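Local coordinates for protein Blo t 1 allergen (Blomia tropicalis, PDB 5JT8) that is probably a papain-family cysteine protease made with an inhibitory propeptide, and acts as a mite allergen, at residues V166-N171 with F191-R196; P175-N180 with S187-K192. All blocks are in the same frame, centred on the assembly; numbering follows the deposited sequence.

Contact 1: V166-N171 with F191-R196; sequences VDCTYN and FKYMIR
Tyr-193 lays its ring across the end of helix 162-168, where it touches Cys-168 and Thr-169. CB of Cys-168 lies 3.6 Å from CE2 and 3.4 Å from OH of Tyr-193, so the cysteine meets the outer end of the ring. Nearer the ring's root, CG2 of Thr-169 sits 3.7 Å from CB of Tyr-193. Both carbons approach the ring obliquely, and no hydrogen bond joins the two segments. The phenol reaches its neighbour because chi1 (-177°) turns CG of Tyr-193 away from the backbone N.

The polar ends are settled outside this pair of segments. The phenol hydroxyl is hydrogen-bonded to OE2 of Glu-164, one turn before Cys-168 on the same helix, which ties down the tip of the ring. OG1 of Thr-169 bonds to the carbonyl of Leu-165, leaving its methyl to face Tyr-193. Cys-168 is held by its disulfide to Cys-214. The contact is buried packing, in the helical domain of the papain fold, between the C-terminal end of helix 162-168, with the residue after it, and helix 187-196. Helix 187-196 meets helix 139-154 through Phe-191 and Met-194, and strands 227-230 and 329-332 through Phe-191.

Contact 2: P175-N180 with S187-K192; sequences PSYQCN and STEAFK. Unlike the reference sequence in segment 175-180: Pro-175 (reference Ser). With NO3 (nitrate ion), chain G.
In this papain-like fold, the loop between helices 162-168 and 187-196 folds back onto the start of the second helix, and Glu-189 takes the largest share of the contact. The carboxylate oxygen OE2 of Glu-189 accepts a hydrogen bond from the backbone N of Gln-178 at 2.7 Å, through its anti lone pair and well off straight (134°). The Gln-178 side chain runs alongside Glu-189 in the same direction, its CB 3.5 Å from OE2. OE1 of Glu-189 uses its syn lone pair for the salt bridge to NZ of Lys-192, at 2.6 Å; the lysine chain bends at chi3 (-64°) to bring its ammonium back over one helical turn. A water donates to both Ser-176 O and Glu-189 OE2 and accepts from Lys-192 NZ. The buried carboxylate thus has at least three polar partners, which would probably favour its charged form. They pin the loop to helix 187-196 in the mainly helical domain.

Packing of Cys-179 and Tyr-177 flanks this network. SG of Cys-179 lies 3.4 Å from CB of Glu-189, and the Cys-179 side chain also touches Trp-138 and Thr-169. The Tyr-177 ring turns an edge to the carbonyl O of Glu-189, 3.7 Å from CE1, and the aliphatic part of Lys-192 runs past the ring in the opposite direction, with CG 3.8 Å from CE1 of Tyr-177 and oblique to the ring. Where helix 187-196 begins, a nitrate ion, probably from the crystallisation liquor, receives weak hydrogen bonds from the backbone N of Thr-188, the straighter one to its O2 at 3.4 Å.

How the contacts relate
The two contacts are centred about 5 Å apart and lie on the same side of the chain's centre. Along the chain, segment 166-171 comes first, then 175-180, and both pack against helix 187-196: contact 2 through Glu-189 and Lys-192, contact 1 through the next residue, Tyr-193. The two earlier segments also touch each other, through a probable hydrogen bond from Asn-171 N to Cys-179 O (2.9 Å) and through Thr-169 packing on Tyr-177 and Cys-179. The end of helix 162-168, the loop after it and helix 187-196 therefore form one continuous packed unit within the papain-family region.

Contact 1: V166-N171 with F191-R196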
loop_
_atom_site.group_PDB
_atom_site.type_symbol
_atom_site.label_atom_id
_atom_site.label_comp_id
_atom_site.label_asym_id
_atom_site.label_seq_id
_atom_site.Cartn_x
_atom_site.Cartn_y
_atom_site.Cartn_z
ATOM N N VAL A 166 8.886 -7.915 -8.124
ATOM C CA VAL A 166 7.804 -8.413 -8.960
ATOM C C VAL A 166 8.238 -9.641 -9.749
ATOM O O VAL A 166 7.496 -10.622 -9.858
ATOM C CB VAL A 166 7.308 -7.314 -9.908
ATOM C CG1 VAL A 166 6.437 -7.892 -11.018
ATOM C CG2 VAL A 166 6.556 -6.239 -9.117
ATOM N N ASP A 167 9.465 -9.611 -10.255
ATOM C CA ASP A 167 9.918 -10.673 -11.131
ATOM C C ASP A 167 10.587 -11.824 -10.417
ATOM O O ASP A 167 10.458 -12.968 -10.833
ATOM C CB ASP A 167 10.869 -10.101 -12.162
ATOM C CG ASP A 167 10.201 -9.070 -13.026
ATOM O OD1 ASP A 167 8.952 -9.069 -13.084
ATOM O OD2 ASP A 167 10.921 -8.261 -13.633
ATOM N N CYS A 168 11.298 -11.530 -9.342
ATOM C CA CYS A 168 12.197 -12.523 -8.805
ATOM C C CYS A 168 11.618 -13.229 -7.588
ATOM O O CYS A 168 12.215 -14.183 -7.094
ATOM C CB CYS A 168 13.543 -11.882 -8.493
ATOM S SG CYS A 168 14.290 -11.114 -9.968
ATOM N N THR A 169 10.455 -12.770 -7.123
ATOM C CA THR A 169 9.681 -13.519 -6.128
ATOM C C THR A 169 8.499 -14.187 -6.812
ATOM O O THR A 169 7.656 -14.810 -6.158
ATOM C CB THR A 169 9.151 -12.629 -4.957
ATOM O OG1 THR A 169 8.165 -11.714 -5.444
ATOM C CG2 THR A 169 10.264 -11.853 -4.314
ATOM N N TYR A 170 8.457 -14.060 -8.138
ATOM C CA TYR A 170 7.426 -14.685 -8.955
ATOM C C TYR A 170 7.470 -16.209 -8.826
ATOM O O TYR A 170 8.471 -16.841 -9.184
ATOM C CB TYR A 170 7.598 -14.275 -10.423
ATOM C CG TYR A 170 6.415 -14.614 -11.306
ATOM C CD1 TYR A 170 5.116 -14.394 -10.874
ATOM C CD2 TYR A 170 6.599 -15.131 -12.573
ATOM C CE1 TYR A 170 4.034 -14.691 -11.682
ATOM C CE2 TYR A 170 5.526 -15.424 -13.387
ATOM C CZ TYR A 170 4.245 -15.204 -12.939
ATOM O OH TYR A 170 3.171 -15.503 -13.758
ATOM N N ASN A 171 6.373 -16.786 -8.338
ATOM C CA ASN A 171 6.307 -18.223 -8.029
ATOM C C ASN A 171 6.771 -19.122 -9.180
ATOM O O ASN A 171 7.508 -20.087 -8.960
ATOM C CB ASN A 171 4.881 -18.608 -7.627
ATOM C CG ASN A 171 4.804 -19.978 -6.964
ATOM O OD1 ASN A 171 5.773 -20.733 -6.939
ATOM N ND2 ASN A 171 3.640 -20.298 -6.417
ATOM N N PHE A 191 10.063 -9.129 1.898
ATOM C CA PHE A 191 11.105 -8.972 2.908
ATOM C C PHE A 191 12.015 -10.185 2.933
ATOM O O PHE A 191 13.222 -10.049 3.091
ATOM C CB PHE A 191 10.500 -8.764 4.294
ATOM C CG PHE A 191 9.897 -7.419 4.488
ATOM C CD1 PHE A 191 10.614 -6.270 4.156
ATOM C CD2 PHE A 191 8.609 -7.295 4.971
ATOM C CE1 PHE A 191 10.053 -5.023 4.324
ATOM C CE2 PHE A 191 8.034 -6.047 5.150
ATOM C CZ PHE A 191 8.753 -4.908 4.831
ATOM N N LYS A 192 11.420 -11.374 2.795
ATOM C CA LYS A 192 12.190 -12.619 2.713
ATOM C C LYS A 192 13.257 -12.511 1.615
ATOM O O LYS A 192 14.412 -12.906 1.792
ATOM C CB LYS A 192 11.255 -13.802 2.443
ATOM C CG LYS A 192 11.944 -15.138 2.231
ATOM C CD LYS A 192 10.935 -16.257 1.923
ATOM C CE LYS A 192 10.004 -16.500 3.109
ATOM N NZ LYS A 192 8.925 -17.476 2.768
ATOM N N TYR A 193 12.853 -11.969 0.474
ATOM C CA TYR A 193 13.753 -11.794 -0.645
ATOM C C TYR A 193 14.829 -10.762 -0.290
ATOM O O TYR A 193 15.991 -10.889 -0.666
ATOM C CB TYR A 193 12.968 -11.371 -1.882
ATOM C CG TYR A 193 13.814 -11.244 -3.111
ATOM C CD1 TYR A 193 14.461 -10.048 -3.404
ATOM C CD2 TYR A 193 13.972 -12.321 -3.986
ATOM C CE1 TYR A 193 15.252 -9.924 -4.520
ATOM C CE2 TYR A 193 14.758 -12.206 -5.119
ATOM C CZ TYR A 193 15.389 -11.002 -5.384
ATOM O OH TYR A 193 16.169 -10.868 -6.501
ATOM N N MET A 194 14.437 -9.754 0.467
ATOM C CA MET A 194 15.366 -8.716 0.879
ATOM C C MET A 194 16.421 -9.259 1.845
ATOM O O MET A 194 17.543 -8.771 1.888
ATOM C CB MET A 194 14.595 -7.560 1.509
ATOM C CG MET A 194 13.913 -6.689 0.479
ATOM S SD MET A 194 13.390 -5.163 1.258
ATOM C CE MET A 194 11.734 -5.016 0.591
ATOM N N ILE A 195 16.067 -10.295 2.593
ATOM C CA ILE A 195 17.028 -10.960 3.468
ATOM C C ILE A 195 17.977 -11.843 2.687
ATOM O O ILE A 195 19.200 -11.720 2.793
ATOM C CB ILE A 195 16.312 -11.825 4.534
ATOM C CG1 ILE A 195 15.586 -10.936 5.545
ATOM C CG2 ILE A 195 17.300 -12.743 5.259
ATOM C CD1 ILE A 195 14.532 -11.689 6.327
ATOM N N ARG A 196 17.420 -12.748 1.894
ATOM C CA ARG A 196 18.242 -13.792 1.304
ATOM C C ARG A 196 19.061 -13.298 0.121
ATOM O O ARG A 196 20.147 -13.813 -0.153
ATOM C CB ARG A 196 17.356 -14.964 0.886
ATOM C CG ARG A 196 16.625 -15.607 2.055
ATOM C CD ARG A 196 15.662 -16.690 1.592
ATOM N NE ARG A 196 14.862 -17.207 2.700
ATOM C CZ ARG A 196 13.815 -18.017 2.565
ATOM N NH1 ARG A 196 13.424 -18.416 1.357
ATOM N NH2 ARG A 196 13.152 -18.424 3.638
#

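Contact 2: P175-N180 with S187-K192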
loop_
_atom_site.group_PDB
_atom_site.type_symbol
_atom_site.label_atom_id
_atom_site.label_comp_id
_atom_site.label_asym_id
_atom_site.label_seq_id
_atom_site.Cartn_x
_atom_site.Cartn_y
_atom_site.Cartn_z
ATOM N N PRO A 175 9.957 -21.162 -7.145
ATOM C CA PRO A 175 8.914 -21.790 -6.323
ATOM C C PRO A 175 9.142 -21.668 -4.809
ATOM O O PRO A 175 8.224 -21.950 -4.040
ATOM C CB PRO A 175 8.949 -23.268 -6.768
ATOM C CG PRO A 175 10.212 -23.436 -7.559
ATOM C CD PRO A 175 10.489 -22.092 -8.161
ATOM N N SER A 176 10.324 -21.228 -4.386
ATOM C CA SER A 176 10.567 -21.003 -2.974
ATOM C C SER A 176 9.895 -19.706 -2.503
ATOM O O SER A 176 9.913 -19.399 -1.308
ATOM C CB SER A 176 12.067 -20.962 -2.678
ATOM O OG SER A 176 12.646 -19.743 -3.104
ATOM N N TYR A 177 9.322 -18.945 -3.446
ATOM C CA TYR A 177 8.528 -17.754 -3.109
ATOM C C TYR A 177 7.082 -17.939 -3.546
ATOM O O TYR A 177 6.808 -18.684 -4.483
ATOM C CB TYR A 177 9.101 -16.489 -3.763
ATOM C CG TYR A 177 10.445 -16.082 -3.211
ATOM C CD1 TYR A 177 10.539 -15.230 -2.119
ATOM C CD2 TYR A 177 11.622 -16.557 -3.782
ATOM C CE1 TYR A 177 11.785 -14.859 -1.601
ATOM C CE2 TYR A 177 12.862 -16.196 -3.279
ATOM C CZ TYR A 177 12.938 -15.341 -2.194
ATOM O OH TYR A 177 14.174 -14.979 -1.700
ATOM N N GLN A 178 6.167 -17.232 -2.892
ATOM C CA GLN A 178 4.734 -17.426 -3.134
ATOM C C GLN A 178 4.044 -16.280 -3.874
ATOM O O GLN A 178 2.828 -16.316 -4.060
ATOM C CB GLN A 178 4.015 -17.658 -1.799
ATOM C CG GLN A 178 4.381 -18.971 -1.131
ATOM C CD GLN A 178 4.064 -20.157 -2.019
ATOM O OE1 GLN A 178 4.906 -21.040 -2.236
ATOM N NE2 GLN A 178 2.849 -20.179 -2.551
ATOM N N CYS A 179 4.796 -15.274 -4.317
ATOM C CA CYS A 179 4.173 -14.127 -5.000
ATOM C C CYS A 179 3.751 -14.372 -6.445
ATOM O O CYS A 179 4.194 -15.327 -7.098
ATOM C CB CYS A 179 5.112 -12.922 -4.955
ATOM S SG CYS A 179 5.561 -12.520 -3.279
ATOM N N ASN A 180 2.877 -13.501 -6.941
ATOM C CA ASN A 180 2.342 -13.646 -8.292
ATOM C C ASN A 180 2.525 -12.392 -9.169
ATOM O O ASN A 180 1.702 -12.092 -10.040
ATOM C CB ASN A 180 0.865 -14.050 -8.199
ATOM C CG ASN A 180 0.665 -15.273 -7.311
ATOM O OD1 ASN A 180 0.870 -16.403 -7.753
ATOM N ND2 ASN A 180 0.307 -15.049 -6.041
ATOM N N SER A 187 3.925 -8.958 1.082
ATOM C CA SER A 187 5.051 -8.138 1.491
ATOM C C SER A 187 6.009 -8.975 2.343
ATOM O O SER A 187 7.198 -8.713 2.366
ATOM C CB SER A 187 4.583 -6.882 2.269
ATOM O OG SER A 187 3.920 -5.919 1.441
ATOM N N THR A 188 5.496 -9.970 3.064
ATOM C CA THR A 188 6.370 -10.823 3.873
ATOM C C THR A 188 7.341 -11.582 2.963
ATOM O O THR A 188 8.527 -11.703 3.261
ATOM C CB THR A 188 5.581 -11.839 4.729
ATOM O OG1 THR A 188 4.633 -12.510 3.900
ATOM C CG2 THR A 188 4.847 -11.124 5.877
ATOM N N GLU A 189 6.821 -12.059 1.844
ATOM C CA GLU A 189 7.634 -12.733 0.865
ATOM C C GLU A 189 8.668 -11.775 0.298
ATOM O O GLU A 189 9.803 -12.173 0.044
ATOM C CB GLU A 189 6.762 -13.308 -0.230
ATOM C CG GLU A 189 5.930 -14.531 0.203
ATOM C CD GLU A 189 6.775 -15.764 0.530
ATOM O OE1 GLU A 189 7.228 -15.886 1.684
ATOM O OE2 GLU A 189 6.985 -16.618 -0.361
ATOM N N ALA A 190 8.286 -10.508 0.139
ATOM C CA ALA A 190 9.210 -9.499 -0.364
ATOM C C ALA A 190 10.372 -9.265 0.603
ATOM O O ALA A 190 11.529 -9.192 0.185
ATOM C CB ALA A 190 8.457 -8.185 -0.636
ATOM N N PHE A 191 10.063 -9.129 1.898
ATOM C CA PHE A 191 11.105 -8.972 2.908
ATOM C C PHE A 191 12.015 -10.185 2.933
ATOM O O PHE A 191 13.222 -10.049 3.091
ATOM C CB PHE A 191 10.500 -8.764 4.294
ATOM C CG PHE A 191 9.897 -7.419 4.488
ATOM C CD1 PHE A 191 10.614 -6.270 4.156
ATOM C CD2 PHE A 191 8.609 -7.295 4.971
ATOM C CE1 PHE A 191 10.053 -5.023 4.324
ATOM C CE2 PHE A 191 8.034 -6.047 5.150
ATOM C CZ PHE A 191 8.753 -4.908 4.831
ATOM N N LYS A 192 11.420 -11.374 2.795
ATOM C CA LYS A 192 12.190 -12.619 2.713
ATOM C C LYS A 192 13.257 -12.511 1.615
ATOM O O LYS A 192 14.412 -12.906 1.792
ATOM C CB LYS A 192 11.255 -13.802 2.443
ATOM C CG LYS A 192 11.944 -15.138 2.231
ATOM C CD LYS A 192 10.935 -16.257 1.923
ATOM C CE LYS A 192 10.004 -16.500 3.109
ATOM N NZ LYS A 192 8.925 -17.476 2.768
HETATM N N NO3 G . 1.944 -9.759 3.848
HETATM O O1 NO3 G . 2.681 -8.734 3.792
HETATM O O2 NO3 G . 2.119 -10.669 2.999
HETATM O O3 NO3 G . 1.050 -9.875 4.746
HETATM O O HOH W 1 8.065 -19.005 0.558
#